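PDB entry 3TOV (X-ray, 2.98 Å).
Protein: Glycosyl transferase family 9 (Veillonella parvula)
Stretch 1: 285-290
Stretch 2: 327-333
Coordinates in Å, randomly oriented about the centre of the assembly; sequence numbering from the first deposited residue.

Stretch 1 (285-290) ALYGPS
Stretch 2 (327-333) KGLSVIS

No hydrogen bond joins these two stretches; the direct contact between them consists of apolar side-chain packing and van der Waals contacts with the backbone, burying 278 Å² summed over both sides. Stretch 1 leaves a strand at Leu 286 (phi/psi -100/96) and continues as loop through Tyr 287 (-96/139), Gly 288 (-82/-113) and Pro 289 (-85/29). Stretch 2 folds through two overlapping turns: type II' from Lys 327 to Ser 330, closed by Ser 330 N to Lys 327 O at 3.3 Å, and type I from Leu 329 to Ile 332, closed by Ile 332 N to Leu 329 O at 3.0 Å. Gly 328 (67/-126) takes the positive phi that favours glycine. The nearest CA pair is Gly 288 CA and Leu 329 CA, 4.6 Å apart. Leu 286 (chi1 m, chi2 p) points toward stretch 2, its CB 3.8 Å from Leu 329 CD2 and its CG 3.8 Å from Ile 332 CD1. Leu 329 (chi1 -92°, chi2 p) leaves its backbone sideways, but its end comes nearer; Ile 332 (m, t) points toward stretch 1. All three are buried, suiting their aliphatic chains. Gly 288 CA lies 3.9 Å from Leu 329 CD1; a CB there would clash with Pro 289 CD. Exposed Pro 289 sets CD 3.8 Å from Gly 328 O. Tyr 287 (m, chi2 -112°) points away.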

# COMPACT_ATOMS: atom_id res chain seq x y z
N ALA A 285 3.12 -13.48 0.90
CA ALA A 285 1.87 -12.94 0.40
C ALA A 285 1.02 -14.02 -0.27
O ALA A 285 1.50 -14.74 -1.14
CB ALA A 285 2.14 -11.81 -0.56
N LEU A 286 -0.24 -14.11 0.12
CA LEU A 286 -1.10 -15.17 -0.39
C LEU A 286 -2.01 -14.68 -1.50
O LEU A 286 -3.07 -14.13 -1.23
CB LEU A 286 -1.94 -15.78 0.73
CG LEU A 286 -1.24 -16.81 1.60
CD1 LEU A 286 -0.19 -16.18 2.49
CD2 LEU A 286 -2.27 -17.51 2.44
N TYR A 287 -1.58 -14.87 -2.74
CA TYR A 287 -2.44 -14.66 -3.90
C TYR A 287 -3.03 -16.00 -4.27
O TYR A 287 -2.34 -17.02 -4.23
CB TYR A 287 -1.60 -14.15 -5.05
CG TYR A 287 -1.18 -12.72 -4.91
CD1 TYR A 287 -1.69 -11.75 -5.75
CD2 TYR A 287 -0.30 -12.33 -3.91
CE1 TYR A 287 -1.33 -10.43 -5.62
CE2 TYR A 287 0.07 -11.01 -3.76
CZ TYR A 287 -0.45 -10.06 -4.62
OH TYR A 287 -0.10 -8.73 -4.51
N GLY A 288 -4.29 -16.05 -4.64
CA GLY A 288 -4.86 -17.34 -4.98
C GLY A 288 -4.49 -17.68 -6.41
O GLY A 288 -3.32 -17.90 -6.73
N PRO A 289 -5.51 -17.72 -7.27
CA PRO A 289 -5.45 -17.68 -8.73
C PRO A 289 -5.39 -16.23 -9.19
O PRO A 289 -5.89 -15.90 -10.27
CB PRO A 289 -6.82 -18.24 -9.11
CG PRO A 289 -7.71 -17.72 -8.04
CD PRO A 289 -6.89 -17.83 -6.78
N SER A 290 -4.82 -15.36 -8.37
CA SER A 290 -4.78 -13.94 -8.69
C SER A 290 -3.36 -13.51 -9.03
O SER A 290 -2.39 -13.92 -8.39
CB SER A 290 -5.34 -13.15 -7.51
OG SER A 290 -5.15 -13.88 -6.30
N LYS A 327 -11.26 -24.41 -4.26
CA LYS A 327 -11.60 -22.98 -4.26
C LYS A 327 -10.59 -22.03 -3.60
O LYS A 327 -10.15 -22.25 -2.48
CB LYS A 327 -12.92 -22.84 -3.54
CG LYS A 327 -12.96 -23.74 -2.32
CD LYS A 327 -14.36 -24.19 -2.02
CE LYS A 327 -14.42 -25.58 -1.40
NZ LYS A 327 -15.79 -26.16 -1.46
N GLY A 328 -10.26 -20.96 -4.32
CA GLY A 328 -9.60 -19.79 -3.74
C GLY A 328 -8.18 -19.89 -3.20
O GLY A 328 -7.28 -20.29 -3.92
N LEU A 329 -7.98 -19.48 -1.95
CA LEU A 329 -6.66 -19.52 -1.32
C LEU A 329 -6.47 -20.83 -0.63
O LEU A 329 -5.41 -21.06 -0.03
CB LEU A 329 -6.51 -18.44 -0.26
CG LEU A 329 -5.92 -17.13 -0.74
CD1 LEU A 329 -6.85 -16.56 -1.76
CD2 LEU A 329 -5.75 -16.18 0.43
N SER A 330 -7.50 -21.67 -0.68
CA SER A 330 -7.49 -22.92 0.05
C SER A 330 -6.53 -23.92 -0.55
O SER A 330 -6.30 -25.00 0.01
CB SER A 330 -8.90 -23.50 0.13
OG SER A 330 -9.72 -22.69 0.96
N VAL A 331 -5.96 -23.58 -1.70
CA VAL A 331 -4.96 -24.45 -2.28
C VAL A 331 -3.59 -24.24 -1.64
O VAL A 331 -2.65 -24.99 -1.92
CB VAL A 331 -4.88 -24.30 -3.81
CG1 VAL A 331 -6.18 -24.76 -4.44
CG2 VAL A 331 -4.55 -22.86 -4.19
N ILE A 332 -3.48 -23.23 -0.77
CA ILE A 332 -2.21 -22.99 -0.09
C ILE A 332 -2.12 -23.71 1.26
O ILE A 332 -3.08 -23.76 2.02
CB ILE A 332 -1.92 -21.50 0.11
CG1 ILE A 332 -2.26 -20.72 -1.17
CG2 ILE A 332 -0.47 -21.31 0.49
CD1 ILE A 332 -1.56 -19.36 -1.26
N SER A 333 -0.94 -24.25 1.54
CA SER A 333 -0.72 -25.13 2.68
C SER A 333 -0.08 -24.43 3.85
O SER A 333 0.79 -23.58 3.68
CB SER A 333 0.24 -26.24 2.27
OG SER A 333 0.06 -26.55 0.91